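Local coordinates for xylose isomerase-like TIM barrel domain-containing protein (Parabacteroides distasonis, PDB 4KW2) that is of unknown function but folds as a xylose isomerase-like TIM barrel, probably related to sugar isomerases and AP endonucleases, at residues Lys42-Gly47 with Lys86-Lys91; Leu69-Ser74 with Ala98-Asn103; Asn128-Ile133 with Lys166-Leu171; Lys108-Ala113 with Glu134-Lys139. One frame throughout, in Å; residues are numbered along the deposited sequence. Where two conformers were deposited one is given.

Contact 1 (Lys42-Gly47 with Lys86-Lys91); sequences KTQQLG and KIRGIK. With SO4 (sulfate ion), chain C; EDO (1,2-ethanediol), chain I.
Water 1 is held between Gln44 and Arg88: it accepts from Gln44 NE2 at 3.1 Å and donates, weakly, to the carbonyl O of Arg88. The amide of Gln44 thus bridges to the turn through solvent, while its other end lies against the Arg88 side chain. Gln44 OE1 sits 3.4 Å from Arg88 CG, and this is van der Waals contact, not a polar bond. The two side chains cross at about a right angle, with the amide plane turned 69° from the guanidinium. The charged head of Arg88 is engaged elsewhere: its NE pairs with Asp41 and its NH1 with Glu84, so two acidic residues, one from each helix, hold the arginine where the Gln44 amide can rest on its methylenes. Deeper in, Ile90 CD1 meets Thr43 CG2 at 3.8 Å. Thr43 OG1 lies anti to the carbonyl carbon (chi1 -54°), which turns the CG2 methyl to Ile90 and lets OG1 bond back to Thr39 O. Gln44 CG touches the same Ile90 CD1 at 4.1 Å. On another side of the helix, Lys42 NZ bonds to O3 of a sulfate at 3.0 Å, and that ion is also held by the backbone N of Ile250. Gly47 and Gly89, both with positive phi, each end a helix in a Schellman motif. The contact thus packs the last turns of helix 36-46 against the turn that leads from helix 75-86 into strand 91-98, joining neighbouring outer helices of the TIM barrel.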
loop_
_atom_site.group_PDB
_atom_site.type_symbol
_atom_site.label_atom_id
_atom_site.label_comp_id
_atom_site.label_asym_id
_atom_site.label_seq_id
_atom_site.Cartn_x
_atom_site.Cartn_y
_atom_site.Cartn_z
ATOM N N LYS A 42 -4.308 -16.848 18.170
ATOM C CA LYS A 42 -3.391 -16.873 17.033
ATOM C C LYS A 42 -1.966 -16.591 17.478
ATOM O O LYS A 42 -1.026 -17.209 16.989
ATOM C CB LYS A 42 -3.801 -15.833 15.993
ATOM C CG LYS A 42 -5.099 -16.162 15.287
ATOM C CD LYS A 42 -4.872 -17.116 14.138
ATOM C CE LYS A 42 -6.192 -17.506 13.495
ATOM N NZ LYS A 42 -5.947 -18.271 12.246
ATOM N N THR A 43 -1.818 -15.636 18.392
ATOM C CA THR A 43 -0.526 -15.300 18.979
ATOM C C THR A 43 0.103 -16.522 19.674
ATOM O O THR A 43 1.316 -16.725 19.599
ATOM C CB THR A 43 -0.686 -14.104 19.945
ATOM O OG1 THR A 43 -1.318 -13.023 19.244
ATOM C CG2 THR A 43 0.659 -13.625 20.488
ATOM N N GLN A 44 -0.724 -17.346 20.318
ATOM C CA GLN A 44 -0.257 -18.608 20.908
ATOM C C GLN A 44 0.225 -19.582 19.839
ATOM O O GLN A 44 1.260 -20.223 20.003
ATOM C CB GLN A 44 -1.364 -19.288 21.706
ATOM C CG GLN A 44 -1.705 -18.607 23.012
ATOM C CD GLN A 44 -2.850 -19.299 23.727
ATOM O OE1 GLN A 44 -4.015 -19.123 23.381
ATOM N NE2 GLN A 44 -2.519 -20.087 24.724
ATOM N N GLN A 45 -0.529 -19.691 18.749
ATOM C CA GLN A 45 -0.150 -20.579 17.644
ATOM C C GLN A 45 1.145 -20.119 16.971
ATOM O O GLN A 45 1.922 -20.938 16.489
ATOM C CB GLN A 45 -1.278 -20.667 16.618
ATOM C CG GLN A 45 -2.539 -21.327 17.158
ATOM C CD GLN A 45 -3.754 -21.026 16.308
ATOM O OE1 GLN A 45 -3.683 -21.044 15.085
ATOM N NE2 GLN A 45 -4.876 -20.743 16.954
ATOM N N LEU A 46 1.371 -18.810 16.950
ATOM C CA LEU A 46 2.620 -18.254 16.438
ATOM C C LEU A 46 3.800 -18.493 17.376
ATOM O O LEU A 46 4.942 -18.531 16.932
ATOM C CB LEU A 46 2.465 -16.753 16.192
ATOM C CG LEU A 46 1.613 -16.398 14.972
ATOM C CD1 LEU A 46 1.081 -14.981 15.073
ATOM C CD2 LEU A 46 2.412 -16.590 13.686
ATOM N N GLY A 47 3.519 -18.631 18.670
ATOM C CA GLY A 47 4.554 -18.862 19.674
ATOM C C GLY A 47 5.215 -17.578 20.144
ATOM O O GLY A 47 6.438 -17.518 20.253
ATOM N N LYS A 86 -2.825 -13.569 30.829
ATOM C CA LYS A 86 -1.967 -14.387 31.685
ATOM C C LYS A 86 -2.111 -15.886 31.413
ATOM O O LYS A 86 -1.108 -16.581 31.293
ATOM C CB LYS A 86 -2.252 -14.099 33.163
ATOM C CG LYS A 86 -1.257 -14.724 34.133
ATOM C CD LYS A 86 -1.888 -14.975 35.491
ATOM C CE LYS A 86 -0.934 -15.694 36.434
ATOM N NZ LYS A 86 0.102 -14.786 37.004
ATOM N N ILE A 87 -3.347 -16.384 31.324
ATOM C CA ILE A 87 -3.571 -17.813 31.079
ATOM C C ILE A 87 -3.108 -18.281 29.700
ATOM O O ILE A 87 -3.027 -19.484 29.464
ATOM C CB ILE A 87 -5.045 -18.236 31.281
ATOM C CG1 ILE A 87 -5.964 -17.606 30.221
ATOM C CG2 ILE A 87 -5.500 -17.908 32.700
ATOM C CD1 ILE A 87 -7.382 -18.129 30.283
ATOM N N ARG A 88 -2.817 -17.349 28.791
ATOM C CA ARG A 88 -2.258 -17.698 27.479
ATOM C C ARG A 88 -0.740 -17.548 27.401
ATOM O O ARG A 88 -0.141 -17.859 26.369
ATOM C CB ARG A 88 -2.902 -16.852 26.388
ATOM C CG ARG A 88 -4.374 -17.150 26.177
ATOM C CD ARG A 88 -4.926 -16.238 25.107
ATOM N NE ARG A 88 -6.253 -16.623 24.654
ATOM C CZ ARG A 88 -7.390 -16.346 25.286
ATOM N NH1 ARG A 88 -7.397 -15.688 26.439
ATOM N NH2 ARG A 88 -8.537 -16.732 24.750
ATOM N N GLY A 89 -0.123 -17.076 28.481
ATOM C CA GLY A 89 1.320 -16.867 28.523
ATOM C C GLY A 89 1.772 -15.724 27.636
ATOM O O GLY A 89 2.857 -15.780 27.058
ATOM N N ILE A 90 0.937 -14.690 27.536
ATOM C CA ILE A 90 1.214 -13.508 26.720
ATOM C C ILE A 90 1.123 -12.270 27.606
ATOM O O ILE A 90 0.134 -12.100 28.306
ATOM C CB ILE A 90 0.174 -13.347 25.591
ATOM C CG1 ILE A 90 0.145 -14.595 24.700
ATOM C CG2 ILE A 90 0.480 -12.107 24.762
ATOM C CD1 ILE A 90 -1.011 -14.631 23.724
ATOM N N LYS A 91 2.138 -11.410 27.570
ATOM C CA LYS A 91 2.131 -10.173 28.363
ATOM C C LYS A 91 1.516 -9.046 27.540
ATOM O O LYS A 91 1.877 -8.876 26.374
ATOM C CB LYS A 91 3.554 -9.769 28.752
ATOM C CG LYS A 91 4.330 -10.814 29.535
ATOM C CD LYS A 91 3.976 -10.779 31.010
ATOM C CE LYS A 91 5.000 -11.532 31.846
ATOM N NZ LYS A 91 4.672 -11.446 33.296
HETATM S S SO4 C . -3.555 -19.519 9.438
HETATM O O1 SO4 C . -2.127 -19.900 9.393
HETATM O O2 SO4 C . -4.324 -20.593 10.115
HETATM O O3 SO4 C . -3.734 -18.245 10.185
HETATM O O4 SO4 C . -4.030 -19.342 8.044
HETATM C C1 EDO I . 7.471 -16.700 25.366
HETATM O O1 EDO I . 8.388 -15.654 25.725
HETATM C C2 EDO I . 7.685 -17.120 23.914
HETATM O O2 EDO I . 6.613 -17.969 23.479
HETATM O O HOH W 1 0.539 -20.777 24.717
#

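Contact 2 (Leu69-Ser74 with Ala98-Asn103); sequences LNYDLS and ASYGTN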
loop_
_atom_site.group_PDB
_atom_site.type_symbol
_atom_site.label_atom_id
_atom_site.label_comp_id
_atom_site.label_asym_id
_atom_site.label_seq_id
_atom_site.Cartn_x
_atom_site.Cartn_y
_atom_site.Cartn_z
ATOM N N LEU A 69 -11.962 -2.910 23.068
ATOM C CA LEU A 69 -10.793 -2.461 23.813
ATOM C C LEU A 69 -10.732 -0.939 23.792
ATOM O O LEU A 69 -10.655 -0.323 22.729
ATOM C CB LEU A 69 -9.504 -3.035 23.225
ATOM C CG LEU A 69 -8.197 -2.690 23.955
ATOM C CD1 LEU A 69 -8.219 -3.151 25.405
ATOM C CD2 LEU A 69 -7.006 -3.294 23.236
ATOM N N ASN A 70 -10.783 -0.336 24.972
ATOM C CA ASN A 70 -10.660 1.101 25.103
ATOM C C ASN A 70 -10.404 1.391 26.562
ATOM O O ASN A 70 -10.600 0.519 27.409
ATOM C CB ASN A 70 -11.937 1.793 24.624
ATOM C CG ASN A 70 -11.771 3.294 24.455
ATOM O OD1 ASN A 70 -10.654 3.816 24.363
ATOM N ND2 ASN A 70 -12.887 3.995 24.417
ATOM N N TYR A 71 -9.974 2.610 26.862
ATOM C CA TYR A 71 -9.559 2.951 28.215
ATOM C C TYR A 71 -10.716 3.102 29.211
ATOM O O TYR A 71 -10.482 3.352 30.391
ATOM C CB TYR A 71 -8.645 4.187 28.215
ATOM C CG TYR A 71 -9.185 5.440 27.542
ATOM C CD1 TYR A 71 -10.483 5.889 27.775
ATOM C CD2 TYR A 71 -8.372 6.201 26.708
ATOM C CE1 TYR A 71 -10.956 7.040 27.176
ATOM C CE2 TYR A 71 -8.839 7.353 26.105
ATOM C CZ TYR A 71 -10.131 7.767 26.346
ATOM O OH TYR A 71 -10.606 8.918 25.767
ATOM N N ASP A 72 -11.948 2.927 28.738
ATOM C CA ASP A 72 -13.142 3.034 29.579
ATOM C C ASP A 72 -13.595 1.695 30.185
ATOM O O ASP A 72 -14.656 1.632 30.807
ATOM C CB ASP A 72 -14.298 3.653 28.770
ATOM C CG ASP A 72 -14.752 2.771 27.604
ATOM O OD1 ASP A 72 -14.085 1.762 27.288
ATOM O OD2 ASP A 72 -15.783 3.092 26.990
ATOM N N LEU A 73 -12.820 0.628 30.004
ATOM C CA LEU A 73 -13.201 -0.681 30.549
ATOM C C LEU A 73 -13.331 -0.650 32.072
ATOM O O LEU A 73 -12.478 -0.096 32.760
ATOM C CB LEU A 73 -12.183 -1.764 30.160
ATOM C CG LEU A 73 -12.142 -2.205 28.702
ATOM C CD1 LEU A 73 -11.011 -3.202 28.498
ATOM C CD2 LEU A 73 -13.471 -2.806 28.271
ATOM N N SER A 74 -14.387 -1.269 32.590
ATOM C CA SER A 74 -14.596 -1.373 34.033
ATOM C C SER A 74 -13.445 -2.107 34.713
ATOM O O SER A 74 -12.708 -2.855 34.075
ATOM C CB SER A 74 -15.896 -2.119 34.329
ATOM O OG SER A 74 -15.797 -3.483 33.942
ATOM N N ALA A 98 -1.300 5.433 19.874
ATOM C CA ALA A 98 -2.232 6.467 20.291
ATOM C C ALA A 98 -1.775 7.832 19.779
ATOM O O ALA A 98 -0.602 8.185 19.879
ATOM C CB ALA A 98 -2.372 6.472 21.801
ATOM N N SER A 99 -2.716 8.588 19.227
ATOM C CA SER A 99 -2.433 9.897 18.656
ATOM C C SER A 99 -3.543 10.858 19.069
ATOM O O SER A 99 -4.189 11.483 18.229
ATOM C CB SER A 99 -2.334 9.789 17.133
ATOM O OG SER A 99 -1.864 10.993 16.550
ATOM N N TYR A 100 -3.746 10.966 20.378
ATOM C CA TYR A 100 -4.849 11.749 20.937
ATOM C C TYR A 100 -4.624 13.249 20.844
ATOM O O TYR A 100 -3.486 13.722 20.760
ATOM C CB TYR A 100 -5.071 11.395 22.403
ATOM C CG TYR A 100 -5.574 10.003 22.659
ATOM C CD1 TYR A 100 -6.866 9.639 22.307
ATOM C CD2 TYR A 100 -4.774 9.057 23.285
ATOM C CE1 TYR A 100 -7.346 8.364 22.565
ATOM C CE2 TYR A 100 -5.243 7.781 23.542
ATOM C CZ TYR A 100 -6.529 7.442 23.183
ATOM O OH TYR A 100 -7.005 6.185 23.441
ATOM N N GLY A 101 -5.726 13.988 20.906
ATOM C CA GLY A 101 -5.706 15.438 20.777
ATOM C C GLY A 101 -5.972 16.206 22.057
ATOM O O GLY A 101 -5.861 17.427 22.062
ATOM N N THR A 102 -6.329 15.519 23.142
ATOM C CA THR A 102 -6.609 16.203 24.413
ATOM C C THR A 102 -5.844 15.586 25.577
ATOM O O THR A 102 -5.471 14.417 25.539
ATOM C CB THR A 102 -8.111 16.182 24.774
ATOM O OG1 THR A 102 -8.483 14.873 25.229
ATOM C CG2 THR A 102 -8.976 16.594 23.582
ATOM N N ASN A 103 -5.640 16.383 26.620
ATOM C CA ASN A 103 -4.971 15.912 27.827
ATOM C C ASN A 103 -5.777 14.856 28.575
ATOM O O ASN A 103 -5.206 13.926 29.147
ATOM C CB ASN A 103 -4.681 17.087 28.755
ATOM C CG ASN A 103 -3.631 18.026 28.194
ATOM O OD1 ASN A 103 -3.017 17.748 27.166
ATOM N ND2 ASN A 103 -3.428 19.144 28.865
HETATM O O HOH W 2 -9.478 5.831 23.051
#
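Tyr100 and Tyr71 carry most of this contact, the two side chains running antiparallel alongside each other. The planes are 41° apart and the centroids 5.8 Å, an oblique pairing. The touching parts are the phenol end of Tyr100 and one side of the Tyr71 ring: Tyr100 OH lies 3.4 Å from Tyr71 CE2, with Tyr100 CZ just behind it. Tyr71 CG stands between the backbone N and the carbonyl carbon (chi1 55°), which swings the ring across towards Tyr100. Asn70 OD1 sits 3.8 Å above the centre of the Tyr71 ring and accepts a weak bond from Tyr71 N. It also takes a hydrogen from water 2 at 2.7 Å, and that water, in the plane of the Tyr100 ring, accepts from Tyr100 OH. The same hydroxyl is met by Trp216 NE1 of the second subunit, and Gly219 of that subunit takes Asn70 ND2. A phenylalanine in place of Tyr100 would probably leave water 2 and the tryptophan of the second subunit without their shared hydroxyl partner. The residues belong to the loops that follow strands 50-53 and 91-98, beta-alpha loops at the C-terminal ends of the barrel strands that here also build a subunit interface.

Contact 3 (Asn128-Ile133 with Lys166-Leu171); sequences NQLDYI and KGRSPL. With SO4 (sulfate ion), chain E.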
loop_
_atom_site.group_PDB
_atom_site.type_symbol
_atom_site.label_atom_id
_atom_site.label_comp_id
_atom_site.label_asym_id
_atom_site.label_seq_id
_atom_site.Cartn_x
_atom_site.Cartn_y
_atom_site.Cartn_z
ATOM N N ASN A 128 4.191 19.893 21.056
ATOM C CA ASN A 128 3.661 20.596 22.234
ATOM C C ASN A 128 3.077 19.671 23.315
ATOM O O ASN A 128 2.951 20.069 24.475
ATOM C CB ASN A 128 2.622 21.648 21.818
ATOM C CG ASN A 128 1.359 21.037 21.230
ATOM O OD1 ASN A 128 0.580 20.388 21.929
ATOM N ND2 ASN A 128 1.141 21.261 19.940
ATOM N N GLN A 129 2.718 18.447 22.931
ATOM C CA GLN A 129 2.154 17.466 23.862
ATOM C C GLN A 129 3.214 16.686 24.649
ATOM O O GLN A 129 2.887 16.016 25.628
ATOM C CB GLN A 129 1.257 16.472 23.106
ATOM C CG GLN A 129 -0.063 17.062 22.628
ATOM C CD GLN A 129 -0.841 16.125 21.720
ATOM O OE1 GLN A 129 -0.258 15.392 20.920
ATOM N NE2 GLN A 129 -2.168 16.156 21.829
ATOM N N LEU A 130 4.472 16.764 24.225
ATOM C CA LEU A 130 5.535 15.945 24.823
ATOM C C LEU A 130 5.740 16.202 26.318
ATOM O O LEU A 130 5.907 15.256 27.094
ATOM C CB LEU A 130 6.856 16.143 24.071
ATOM C CG LEU A 130 6.874 15.625 22.628
ATOM C CD1 LEU A 130 8.240 15.855 21.997
ATOM C CD2 LEU A 130 6.503 14.150 22.571
ATOM N N ASP A 131 5.730 17.475 26.713
ATOM C CA ASP A 131 5.851 17.843 28.123
ATOM C C ASP A 131 4.796 17.144 28.973
ATOM O O ASP A 131 5.126 16.502 29.975
ATOM C CB ASP A 131 5.749 19.362 28.308
ATOM C CG ASP A 131 7.077 20.075 28.085
ATOM O OD1 ASP A 131 7.962 19.526 27.398
ATOM O OD2 ASP A 131 7.237 21.195 28.603
ATOM N N TYR A 132 3.534 17.259 28.562
ATOM C CA TYR A 132 2.434 16.644 29.296
ATOM C C TYR A 132 2.552 15.122 29.304
ATOM O O TYR A 132 2.338 14.474 30.334
ATOM C CB TYR A 132 1.088 17.058 28.702
ATOM C CG TYR A 132 -0.086 16.610 29.543
ATOM C CD1 TYR A 132 -0.337 17.193 30.788
ATOM C CD2 TYR A 132 -0.938 15.602 29.107
ATOM C CE1 TYR A 132 -1.406 16.781 31.569
ATOM C CE2 TYR A 132 -2.009 15.188 29.881
ATOM C CZ TYR A 132 -2.238 15.780 31.108
ATOM O OH TYR A 132 -3.302 15.366 31.874
ATOM N N ILE A 133 2.891 14.556 28.150
ATOM C CA ILE A 133 3.063 13.112 28.011
ATOM C C ILE A 133 4.203 12.602 28.901
ATOM O O ILE A 133 4.092 11.532 29.498
ATOM C CB ILE A 133 3.290 12.720 26.531
ATOM C CG1 ILE A 133 1.978 12.868 25.756
ATOM C CG2 ILE A 133 3.813 11.293 26.407
ATOM C CD1 ILE A 133 2.144 12.851 24.255
ATOM N N LYS A 166 16.170 15.066 23.591
ATOM C CA LYS A 166 17.367 15.467 24.338
ATOM C C LYS A 166 16.988 16.051 25.688
ATOM O O LYS A 166 16.144 16.943 25.765
ATOM C CB LYS A 166 18.192 16.493 23.554
ATOM N N GLY A 167 17.578 15.515 26.753
ATOM C CA GLY A 167 17.333 16.017 28.105
ATOM C C GLY A 167 16.064 15.522 28.783
ATOM O O GLY A 167 15.849 15.805 29.962
ATOM N N ARG A 168 15.220 14.787 28.058
ATOM C CA ARG A 168 14.006 14.219 28.647
ATOM C C ARG A 168 14.311 12.906 29.354
ATOM O O ARG A 168 15.300 12.242 29.046
ATOM C CB ARG A 168 12.932 13.990 27.582
ATOM C CG ARG A 168 12.364 15.275 27.013
ATOM C CD ARG A 168 11.257 15.003 26.013
ATOM N NE ARG A 168 10.768 16.246 25.429
ATOM C CZ ARG A 168 9.907 17.077 26.013
ATOM N NH1 ARG A 168 9.407 16.810 27.216
ATOM N NH2 ARG A 168 9.534 18.187 25.385
ATOM N N SER A 169 13.441 12.544 30.295
ATOM C CA SER A 169 13.527 11.281 31.042
ATOM C C SER A 169 13.858 10.082 30.145
ATOM O O SER A 169 13.487 10.065 28.972
ATOM C CB SER A 169 12.204 11.027 31.782
ATOM O OG SER A 169 12.037 9.664 32.137
ATOM N N PRO A 170 14.552 9.067 30.698
ATOM C CA PRO A 170 14.851 7.872 29.899
ATOM C C PRO A 170 13.602 7.076 29.481
ATOM O O PRO A 170 13.682 6.235 28.586
ATOM C CB PRO A 170 15.739 7.027 30.829
ATOM C CG PRO A 170 16.159 7.936 31.933
ATOM C CD PRO A 170 15.077 8.956 32.070
ATOM N N LEU A 171 12.469 7.337 30.131
ATOM C CA LEU A 171 11.191 6.743 29.747
ATOM C C LEU A 171 10.728 7.200 28.356
ATOM O O LEU A 171 10.007 6.471 27.675
ATOM C CB LEU A 171 10.112 7.092 30.778
ATOM C CG LEU A 171 10.338 6.619 32.215
ATOM C CD1 LEU A 171 9.395 7.348 33.160
ATOM C CD2 LEU A 171 10.167 5.111 32.323
HETATM S S SO4 E . 20.140 13.076 26.324
HETATM O O1 SO4 E . 21.529 12.619 26.550
HETATM O O2 SO4 E . 19.408 13.057 27.609
HETATM O O3 SO4 E . 20.155 14.453 25.783
HETATM O O4 SO4 E . 19.478 12.177 25.351
#
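Arg168 reaches Asp131 because its CG is anti to the carbonyl carbon (chi1 -69°) and the chain beyond runs fully extended to NE, carrying the guanidinium across to helix 130-140. Asp131 starts away from the loop, but its carboxylate turns back far enough for OD1 to meet the arginine. Both end nitrogens grip that one oxygen, NH2 at 2.9 Å and NH1 at 3.1 Å. OD1 lies in the guanidinium plane, while the carboxylate itself is turned 65° from it; NH2 meets OD1 nearly along its C-O axis and NH1 comes in on the anti side, 30° out of the carboxylate plane. Leu130 CB covers one face of the guanidinium, 3.6 Å above the plane and towards its rim. Glu134 takes NH1 in a second salt bridge, and Ala164 O accepts from NE, so the planar group is held on several edges. Further along the loop, Ser169 OG accepts from Leu171 N at 3.1 Å, forming an ST turn, and Gly167 N bonds to a sulfate that Arg198 also holds. The salt bridge joins helix 130-140 to the connection between helix 157-165 and strand 172-178, a tie between successive alpha/beta units in the outer shell of the TIM barrel.

Contact 4 (Lys108-Ala113 with Glu134-Lys139); sequences KFFAFA and ESLAKK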
loop_
_atom_site.group_PDB
_atom_site.type_symbol
_atom_site.label_atom_id
_atom_site.label_comp_id
_atom_site.label_asym_id
_atom_site.label_seq_id
_atom_site.Cartn_x
_atom_site.Cartn_y
_atom_site.Cartn_z
ATOM N N LYS A 108 -6.331 9.318 30.549
ATOM C CA LYS A 108 -7.106 8.074 30.615
ATOM C C LYS A 108 -6.371 6.888 29.978
ATOM O O LYS A 108 -6.442 5.767 30.478
ATOM C CB LYS A 108 -8.464 8.255 29.938
ATOM C CG LYS A 108 -9.437 9.152 30.686
ATOM C CD LYS A 108 -10.646 9.461 29.808
ATOM C CE LYS A 108 -11.596 10.461 30.447
ATOM N NZ LYS A 108 -12.601 9.815 31.329
ATOM N N PHE A 109 -5.670 7.149 28.878
ATOM C CA PHE A 109 -4.902 6.129 28.161
ATOM C C PHE A 109 -3.741 5.577 29.005
ATOM O O PHE A 109 -3.566 4.356 29.106
ATOM C CB PHE A 109 -4.395 6.718 26.844
ATOM C CG PHE A 109 -3.452 5.827 26.082
ATOM C CD1 PHE A 109 -3.909 4.684 25.447
ATOM C CD2 PHE A 109 -2.109 6.167 25.956
ATOM C CE1 PHE A 109 -3.037 3.878 24.730
ATOM C CE2 PHE A 109 -1.240 5.371 25.235
ATOM C CZ PHE A 109 -1.703 4.224 24.622
ATOM N N PHE A 110 -2.967 6.474 29.616
ATOM C CA PHE A 110 -1.865 6.074 30.498
ATOM C C PHE A 110 -2.354 5.361 31.758
ATOM O O PHE A 110 -1.720 4.415 32.218
ATOM C CB PHE A 110 -1.018 7.285 30.902
ATOM C CG PHE A 110 0.081 7.608 29.930
ATOM C CD1 PHE A 110 -0.194 8.282 28.748
ATOM C CD2 PHE A 110 1.389 7.244 30.200
ATOM C CE1 PHE A 110 0.813 8.581 27.850
ATOM C CE2 PHE A 110 2.405 7.540 29.306
ATOM C CZ PHE A 110 2.116 8.210 28.130
ATOM N N ALA A 111 -3.464 5.827 32.326
ATOM C CA ALA A 111 -4.063 5.167 33.490
ATOM C C ALA A 111 -4.480 3.743 33.140
ATOM O O ALA A 111 -4.241 2.814 33.905
ATOM C CB ALA A 111 -5.266 5.953 33.996
ATOM N N PHE A 112 -5.100 3.584 31.975
ATOM C CA PHE A 112 -5.538 2.275 31.499
ATOM C C PHE A 112 -4.359 1.334 31.246
ATOM O O PHE A 112 -4.362 0.196 31.701
ATOM C CB PHE A 112 -6.363 2.422 30.220
ATOM C CG PHE A 112 -6.775 1.114 29.620
ATOM C CD1 PHE A 112 -7.760 0.346 30.217
ATOM C CD2 PHE A 112 -6.174 0.644 28.457
ATOM C CE1 PHE A 112 -8.147 -0.865 29.666
ATOM C CE2 PHE A 112 -6.552 -0.567 27.905
ATOM C CZ PHE A 112 -7.544 -1.321 28.509
ATOM N N ALA A 113 -3.358 1.815 30.516
ATOM C CA ALA A 113 -2.140 1.044 30.277
ATOM C C ALA A 113 -1.556 0.517 31.585
ATOM O O ALA A 113 -1.198 -0.657 31.686
ATOM C CB ALA A 113 -1.111 1.887 29.543
ATOM N N GLU A 134 5.288 13.366 28.996
ATOM C CA GLU A 134 6.407 12.980 29.858
ATOM C C GLU A 134 5.983 12.931 31.329
ATOM O O GLU A 134 6.403 12.032 32.060
ATOM C CB GLU A 134 7.603 13.921 29.677
ATOM C CG GLU A 134 8.871 13.452 30.389
ATOM C CD GLU A 134 10.078 14.344 30.127
ATOM O OE1 GLU A 134 9.911 15.447 29.566
ATOM O OE2 GLU A 134 11.204 13.942 30.487
ATOM N N SER A 135 5.145 13.880 31.751
ATOM C CA SER A 135 4.647 13.914 33.127
ATOM C C SER A 135 3.852 12.654 33.449
ATOM O O SER A 135 3.941 12.116 34.555
ATOM C CB SER A 135 3.765 15.143 33.353
ATOM O OG SER A 135 4.354 16.298 32.788
ATOM N N LEU A 136 3.072 12.195 32.473
ATOM C CA LEU A 136 2.286 10.970 32.617
ATOM C C LEU A 136 3.177 9.725 32.659
ATOM O O LEU A 136 2.942 8.817 33.460
ATOM C CB LEU A 136 1.262 10.851 31.482
ATOM C CG LEU A 136 0.099 11.849 31.526
ATOM C CD1 LEU A 136 -0.646 11.866 30.200
ATOM C CD2 LEU A 136 -0.854 11.517 32.661
ATOM N N ALA A 137 4.193 9.691 31.799
ATOM C CA ALA A 137 5.180 8.614 31.808
ATOM C C ALA A 137 5.804 8.464 33.193
ATOM O O ALA A 137 5.911 7.350 33.708
ATOM C CB ALA A 137 6.262 8.872 30.770
ATOM N N LYS A 138 6.209 9.588 33.786
ATOM C CA LYS A 138 6.782 9.600 35.139
ATOM C C LYS A 138 5.753 9.150 36.171
ATOM O O LYS A 138 6.038 8.298 37.008
ATOM C CB LYS A 138 7.267 11.000 35.527
ATOM C CG LYS A 138 8.465 11.537 34.756
ATOM C CD LYS A 138 9.034 12.765 35.465
ATOM C CE LYS A 138 9.446 13.872 34.507
ATOM N NZ LYS A 138 10.597 13.482 33.650
ATOM N N LYS A 139 4.560 9.734 36.098
ATOM C CA LYS A 139 3.490 9.469 37.062
ATOM C C LYS A 139 3.087 7.995 37.112
ATOM O O LYS A 139 2.732 7.491 38.175
ATOM C CB LYS A 139 2.269 10.339 36.737
ATOM C CG LYS A 139 1.049 10.123 37.625
ATOM C CD LYS A 139 -0.052 11.115 37.264
ATOM C CE LYS A 139 -1.451 10.598 37.574
ATOM N NZ LYS A 139 -1.983 11.103 38.866
#
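Phe110 lays one face of its ring on Leu136 CB, which stands over the ring centre, 3.8 Å from the centroid and 14° off the normal. This CH-pi contact is the heart of the meeting of the two helices. Leu136 CG lies anti to its carbonyl carbon (chi1 -70°), a turn that helps carry CD1 to the rim of the ring, where Leu136 CD1 touches Phe110 CD1 at 3.9 Å; the leucine thus spans the ring from the middle to one side. At the far rim, Phe110 CE2 comes within 3.7 Å of Ala137 N, an oblique approach. The methyl of Ala137 starts away from helix 103-116, yet its CB is still 4.3 Å from Phe110 CE2, and the ring reaches the main chain beside it. The backbones are correspondingly close, with Phe110 CA and Leu136 CA 6.8 Å apart. In the next shell, Ile133 and Tyr140 of the same partner helix also touch the phenylalanine, and Val121 of strand 120-123 packs on it from the barrel. Leu136 in turn rests on Trp106 and Asp107, the former one turn before Phe110. Further out on helix 130-140, Lys138 NZ makes a weak salt bridge to Glu134 OE2 at 3.3 Å, one turn back. Cutting Phe110 back to an alanine is likely to leave a gap between the helices, with Leu136 CB losing the ring face it rests on. Everything that meets across these segments is apolar or aromatic apart from the brush with Ala137 N, so cohesion rests on shape and dispersion, with the charged side chains kept to the outside.

Contacts 2, 3 and 4 form a continuous patch. Contacts 2 and 4 have centres about 11 Å apart and touch where Tyr71 and Tyr100 pack on helix 103-116; contacts 3 and 4 lie about 12 Å apart by centres and share helix 130-140, with Ser169 N 2.6 Å from Glu134 OE2, a probable hydrogen bond. Contact 2 also bonds to contact 3, Gln129 NE2 lying 3.0 Å from Tyr100 O. Contact 1 stands apart, its nearest atoms about 10 Å from contact 4 and about 17 Å from contact 3, which lies on the opposite side of the chain's centre. No active site is established; a sulfate, probably from the crystallisation liquor, lies about 6 Å from the Tyr71 side chain and may mark a pocket near contact 2.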